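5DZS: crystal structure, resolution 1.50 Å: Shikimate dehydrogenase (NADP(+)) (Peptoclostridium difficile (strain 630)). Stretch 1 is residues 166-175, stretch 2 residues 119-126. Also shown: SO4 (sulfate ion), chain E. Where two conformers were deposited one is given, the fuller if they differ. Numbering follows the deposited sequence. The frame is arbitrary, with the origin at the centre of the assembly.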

ATOM      1  N   ASP B 166       7.575 -29.934 -21.433  1.00 47.48           N
ATOM      2  CA  ASP B 166       9.025 -29.791 -21.551  1.00 47.43           C
ATOM      3  C   ASP B 166       9.305 -29.169 -22.916  1.00 45.81           C
ATOM      4  O   ASP B 166       8.390 -29.003 -23.723  1.00 45.30           O
ATOM      5  CB  ASP B 166       9.789 -31.106 -21.311  1.00 50.85           C
ATOM      6  CG  ASP B 166       9.508 -32.165 -22.354  1.00 54.70           C
ATOM      7  OD1 ASP B 166       9.079 -31.842 -23.481  1.00 56.50           O
ATOM      8  OD2 ASP B 166       9.750 -33.345 -22.039  1.00 59.14           O
ATOM      9  N   TYR B 167      10.560 -28.822 -23.168  1.00 46.20           N
ATOM     10  CA  TYR B 167      10.932 -28.128 -24.404  1.00 47.23           C
ATOM     11  C   TYR B 167      10.785 -28.994 -25.668  1.00 50.61           C
ATOM     12  O   TYR B 167      10.755 -28.469 -26.787  1.00 51.71           O
ATOM     13  CB  TYR B 167      12.335 -27.516 -24.265  1.00 46.63           C
ATOM     14  CG  TYR B 167      12.368 -26.283 -23.371  1.00 44.31           C
ATOM     15  CD1 TYR B 167      12.221 -26.387 -21.990  1.00 41.56           C
ATOM     16  CD2 TYR B 167      12.545 -25.013 -23.911  1.00 43.33           C
ATOM     17  CE1 TYR B 167      12.249 -25.259 -21.172  1.00 42.42           C
ATOM     18  CE2 TYR B 167      12.570 -23.883 -23.104  1.00 42.74           C
ATOM     19  CZ  TYR B 167      12.424 -24.011 -21.736  1.00 40.58           C
ATOM     20  OH  TYR B 167      12.457 -22.883 -20.926  1.00 41.47           O
ATOM     21  N   GLU B 168      10.673 -30.308 -25.479  1.00 54.69           N
ATOM     22  CA  GLU B 168      10.467 -31.231 -26.587  1.00 57.93           C
ATOM     23  C   GLU B 168       9.026 -31.127 -27.061  1.00 55.78           C
ATOM     24  O   GLU B 168       8.770 -30.999 -28.259  1.00 57.52           O
ATOM     25  CB  GLU B 168      10.793 -32.663 -26.163  1.00 63.66           C
ATOM     26  CG  GLU B 168      12.245 -32.838 -25.763  1.00 65.95           C
ATOM     27  CD  GLU B 168      13.195 -32.495 -26.898  1.00 70.42           C
ATOM     28  OE1 GLU B 168      12.886 -32.846 -28.065  1.00 69.74           O
ATOM     29  OE2 GLU B 168      14.254 -31.885 -26.616  1.00 72.71           O
ATOM     30  N   GLU B 169       8.090 -31.162 -26.112  1.00 53.28           N
ATOM     31  CA  GLU B 169       6.668 -31.029 -26.425  1.00 52.17           C
ATOM     32  C   GLU B 169       6.369 -29.662 -26.999  1.00 50.23           C
ATOM     33  O   GLU B 169       5.457 -29.501 -27.791  1.00 50.38           O
ATOM     34  CB  GLU B 169       5.807 -31.212 -25.182  1.00 53.24           C
ATOM     35  CG  GLU B 169       5.927 -32.562 -24.501  1.00 56.71           C
ATOM     36  CD  GLU B 169       5.101 -32.609 -23.238  1.00 59.40           C
ATOM     37  OE1 GLU B 169       3.883 -32.889 -23.322  1.00 64.37           O
ATOM     38  OE2 GLU B 169       5.677 -32.379 -22.159  1.00 56.26           O
ATOM     39  N   LEU B 170       7.127 -28.662 -26.562  1.00 47.44           N
ATOM     40  CA  LEU B 170       6.923 -27.300 -27.035  1.00 45.32           C
ATOM     41  C   LEU B 170       7.108 -27.165 -28.540  1.00 47.93           C
ATOM     42  O   LEU B 170       6.540 -26.264 -29.153  1.00 45.53           O
ATOM     43  CB  LEU B 170       7.888 -26.354 -26.315  1.00 41.74           C
ATOM     44  CG  LEU B 170       7.830 -24.880 -26.714  1.00 41.47           C
ATOM     45  CD1 LEU B 170       6.440 -24.291 -26.513  1.00 40.47           C
ATOM     46  CD2 LEU B 170       8.851 -24.097 -25.907  1.00 40.26           C
ATOM     47  N   LYS B 171       7.891 -28.071 -29.128  1.00 49.65           N
ATOM     48  CA  LYS B 171       8.157 -28.046 -30.561  1.00 54.52           C
ATOM     49  C   LYS B 171       6.878 -28.144 -31.390  1.00 56.75           C
ATOM     50  O   LYS B 171       6.832 -27.641 -32.512  1.00 60.19           O
ATOM     51  CB  LYS B 171       9.088 -29.196 -30.962  1.00 56.26           C
ATOM     52  CG  LYS B 171      10.486 -29.155 -30.367  1.00 56.30           C
ATOM     53  CD  LYS B 171      11.323 -30.317 -30.898  1.00 60.58           C
ATOM     54  CE  LYS B 171      12.715 -30.319 -30.286  1.00 62.20           C
ATOM     55  NZ  LYS B 171      13.531 -31.481 -30.728  1.00 66.10           N
ATOM     56  N   HIS B 172       5.846 -28.778 -30.830  1.00 56.38           N
ATOM     57  CA  HIS B 172       4.574 -28.972 -31.540  1.00 61.32           C
ATOM     58  C   HIS B 172       3.441 -28.056 -31.070  1.00 58.73           C
ATOM     59  O   HIS B 172       2.286 -28.280 -31.425  1.00 61.14           O
ATOM     60  CB  HIS B 172       4.126 -30.433 -31.406  1.00 62.73           C
ATOM     61  CG  HIS B 172       5.228 -31.418 -31.624  1.00 66.93           C
ATOM     62  ND1 HIS B 172       5.725 -31.717 -32.874  1.00 70.18           N
ATOM     63  CD2 HIS B 172       5.933 -32.172 -30.747  1.00 67.80           C
ATOM     64  CE1 HIS B 172       6.694 -32.608 -32.758  1.00 72.65           C
ATOM     65  NE2 HIS B 172       6.838 -32.902 -31.478  1.00 71.41           N
ATOM     66  N   ILE B 173       3.751 -27.038 -30.270  1.00 54.60           N
ATOM     67  CA  ILE B 173       2.713 -26.112 -29.806  1.00 55.86           C
ATOM     68  C   ILE B 173       2.725 -24.826 -30.620  1.00 55.87           C
ATOM     69  O   ILE B 173       3.779 -24.214 -30.838  1.00 56.72           O
ATOM     70  CB  ILE B 173       2.846 -25.760 -28.298  1.00 53.23           C
ATOM     71  CG1 ILE B 173       2.271 -26.872 -27.419  1.00 56.57           C
ATOM     72  CG2 ILE B 173       2.016 -24.528 -27.956  1.00 52.25           C
ATOM     73  CD1 ILE B 173       2.926 -28.215 -27.590  1.00 57.30           C
ATOM     74  N   LYS B 174       1.536 -24.413 -31.042  1.00 56.73           N
ATOM     75  CA  LYS B 174       1.356 -23.174 -31.779  1.00 60.84           C
ATOM     76  C   LYS B 174       0.445 -22.285 -30.923  1.00 59.66           C
ATOM     77  O   LYS B 174      -0.573 -22.748 -30.409  1.00 63.32           O
ATOM     78  CB  LYS B 174       0.732 -23.446 -33.148  1.00 67.45           C
ATOM     79  CG  LYS B 174       1.449 -24.541 -33.936  1.00 71.42           C
ATOM     80  CD  LYS B 174       0.797 -24.868 -35.276  1.00 78.10           C
ATOM     81  CE  LYS B 174       1.147 -23.878 -36.381  1.00 80.56           C
ATOM     82  NZ  LYS B 174       0.628 -22.499 -36.172  1.00 80.08           N
ATOM     83  N   GLY B 175       0.816 -21.023 -30.752  1.00 53.11           N
ATOM     84  CA  GLY B 175       0.004 -20.114 -29.950  1.00 51.39           C
ATOM     85  C   GLY B 175       0.189 -18.653 -30.294  1.00 51.34           C
ATOM     86  O   GLY B 175       0.875 -18.304 -31.252  1.00 56.74           O
TER
HETATM   87  S   SO4 E 302      13.054 -24.197 -16.265  0.50 64.21           S
HETATM   88  O1  SO4 E 302      12.502 -23.866 -17.599  0.50 59.36           O
HETATM   89  O2  SO4 E 302      14.095 -25.236 -16.427  0.50 57.32           O
HETATM   90  O3  SO4 E 302      13.638 -22.977 -15.657  0.50 61.38           O
HETATM   91  O4  SO4 E 302      11.984 -24.704 -15.377  0.50 55.84           O
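Stretch 2 (119-126) KVAVILGT

Stretch 2 runs as a strand from Val 120 to Leu 124, then leaves it as loop at Gly 125 and Thr 126. Stretch 1 begins with a coiled segment: residues 167 to 171 have helical backbone angles without the regular helical bonds. Local backbone bonds still tighten it, including Leu 170 N to Asp 166 O at 3.1 Å and Ile 173 N to Leu 170 O at 3.1 Å. From Ile 173 the chain is extended.

The two stretches run in opposite senses. Gly 175 lies by Val 120, with their CA atoms 4.9 Å apart, while Tyr 167 lies by Leu 124, with CA atoms 8.9 Å apart. The backbones therefore draw together toward Gly 175. No hydrogen bond crosses between them, and the contact is mainly apolar.

Val 120 and Val 122 point toward stretch 1. Ala 121, between them, points away, as expected in a strand. Val 120 CG1 is 4.0 Å from Lys 174 O, and Val 120 O is 3.9 Å from Gly 175 C. A CB on Gly 175 would be only 3.0 Å from Val 120 CG1, so the absent side chain permits this close approach.

Val 122 meets two residues: its CG2 is 4.0 Å from Ile 173 CG2, and its CG1 is 3.9 Å from Leu 170 CD1. Leu 170 also reaches Leu 124, with CD2 to CD2 at 3.8 Å, and so bridges two strand residues on the same side. Tyr 167 CE2 is 4.1 Å from Leu 124 CD2.

Farther along, Tyr 167 OH lies 3.8 Å from Leu 124 CB and 3.9 Å from Gly 125 N. The sulfate is near this end. Thr 126 OG1 donates a hydrogen bond to SO4 O4 at 2.9 Å, and SO4 O1 lies at the edge of the Tyr 167 ring.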

ATOM      1  N   LYS B 119      -6.717 -16.042 -25.591  1.00 52.72           N
ATOM      2  CA  LYS B 119      -5.530 -16.413 -26.361  1.00 50.83           C
ATOM      3  C   LYS B 119      -4.822 -17.656 -25.824  1.00 46.69           C
ATOM      4  O   LYS B 119      -5.221 -18.232 -24.815  1.00 46.79           O
ATOM      5  CB  LYS B 119      -4.577 -15.231 -26.448  1.00 51.17           C
ATOM      6  CG  LYS B 119      -5.172 -14.096 -27.256  1.00 56.38           C
ATOM      7  CD  LYS B 119      -4.178 -12.984 -27.493  1.00 57.20           C
ATOM      8  CE  LYS B 119      -4.816 -11.887 -28.332  1.00 62.68           C
ATOM      9  NZ  LYS B 119      -3.925 -10.701 -28.461  1.00 65.81           N
ATOM     10  N   VAL B 120      -3.797 -18.084 -26.551  1.00 45.99           N
ATOM     11  CA  VAL B 120      -2.990 -19.237 -26.173  1.00 45.45           C
ATOM     12  C   VAL B 120      -1.607 -18.691 -25.872  1.00 42.32           C
ATOM     13  O   VAL B 120      -1.038 -17.956 -26.683  1.00 40.99           O
ATOM     14  CB  VAL B 120      -2.894 -20.282 -27.310  1.00 48.55           C
ATOM     15  CG1 VAL B 120      -2.010 -21.457 -26.893  1.00 47.22           C
ATOM     16  CG2 VAL B 120      -4.278 -20.772 -27.713  1.00 51.71           C
ATOM     17  N   ALA B 121      -1.073 -19.025 -24.700  1.00 40.95           N
ATOM     18  CA  ALA B 121       0.248 -18.540 -24.305  1.00 37.89           C
ATOM     19  C   ALA B 121       1.097 -19.633 -23.698  1.00 36.15           C
ATOM     20  O   ALA B 121       0.592 -20.610 -23.123  1.00 36.50           O
ATOM     21  CB  ALA B 121       0.122 -17.381 -23.325  1.00 36.76           C
ATOM     22  N   VAL B 122       2.402 -19.446 -23.838  1.00 35.18           N
ATOM     23  CA  VAL B 122       3.383 -20.331 -23.272  1.00 33.81           C
ATOM     24  C   VAL B 122       4.326 -19.486 -22.433  1.00 31.63           C
ATOM     25  O   VAL B 122       4.802 -18.444 -22.888  1.00 30.09           O
ATOM     26  CB  VAL B 122       4.209 -21.049 -24.350  1.00 36.12           C
ATOM     27  CG1 VAL B 122       5.384 -21.804 -23.728  1.00 36.13           C
ATOM     28  CG2 VAL B 122       3.320 -21.985 -25.141  1.00 37.96           C
ATOM     29  N   ILE B 123       4.558 -19.927 -21.202  1.00 32.07           N
ATOM     30  CA  ILE B 123       5.542 -19.299 -20.326  1.00 30.76           C
ATOM     31  C   ILE B 123       6.764 -20.205 -20.298  1.00 29.37           C
ATOM     32  O   ILE B 123       6.644 -21.417 -20.061  1.00 30.43           O
ATOM     33  CB  ILE B 123       5.047 -19.160 -18.877  1.00 30.21           C
ATOM     34  CG1 ILE B 123       3.854 -18.201 -18.806  1.00 31.73           C
ATOM     35  CG2 ILE B 123       6.191 -18.663 -17.982  1.00 30.54           C
ATOM     36  CD1 ILE B 123       3.106 -18.244 -17.491  1.00 33.65           C
ATOM     37  N   LEU B 124       7.934 -19.627 -20.540  1.00 28.68           N
ATOM     38  CA  LEU B 124       9.183 -20.360 -20.472  1.00 30.93           C
ATOM     39  C   LEU B 124       9.793 -20.186 -19.092  1.00 32.42           C
ATOM     40  O   LEU B 124      10.107 -19.051 -18.687  1.00 32.76           O
ATOM     41  CB  LEU B 124      10.175 -19.842 -21.504  1.00 31.51           C
ATOM     42  CG  LEU B 124       9.720 -19.819 -22.956  1.00 32.45           C
ATOM     43  CD1 LEU B 124      10.792 -19.161 -23.804  1.00 34.63           C
ATOM     44  CD2 LEU B 124       9.406 -21.234 -23.421  1.00 34.69           C
ATOM     45  N   GLY B 125       9.953 -21.300 -18.374  1.00 33.53           N
ATOM     46  CA  GLY B 125      10.566 -21.292 -17.052  1.00 35.66           C
ATOM     47  C   GLY B 125       9.585 -21.435 -15.910  1.00 35.67           C
ATOM     48  O   GLY B 125       8.374 -21.259 -16.087  1.00 37.43           O
ATOM     49  N   THR B 126      10.085 -21.743 -14.713  0.50 38.23           N
ATOM     50  CA  THR B 126       9.196 -22.009 -13.566  0.50 39.02           C
ATOM     51  C   THR B 126       9.487 -21.271 -12.247  0.50 40.97           C
ATOM     52  O   THR B 126       9.033 -21.707 -11.191  0.50 42.76           O
ATOM     53  CB  THR B 126       9.158 -23.530 -13.275  0.50 41.23           C
ATOM     54  OG1 THR B 126      10.489 -24.021 -13.040  0.50 40.45           O
ATOM     55  CG2 THR B 126       8.552 -24.284 -14.457  0.50 41.04           C
TER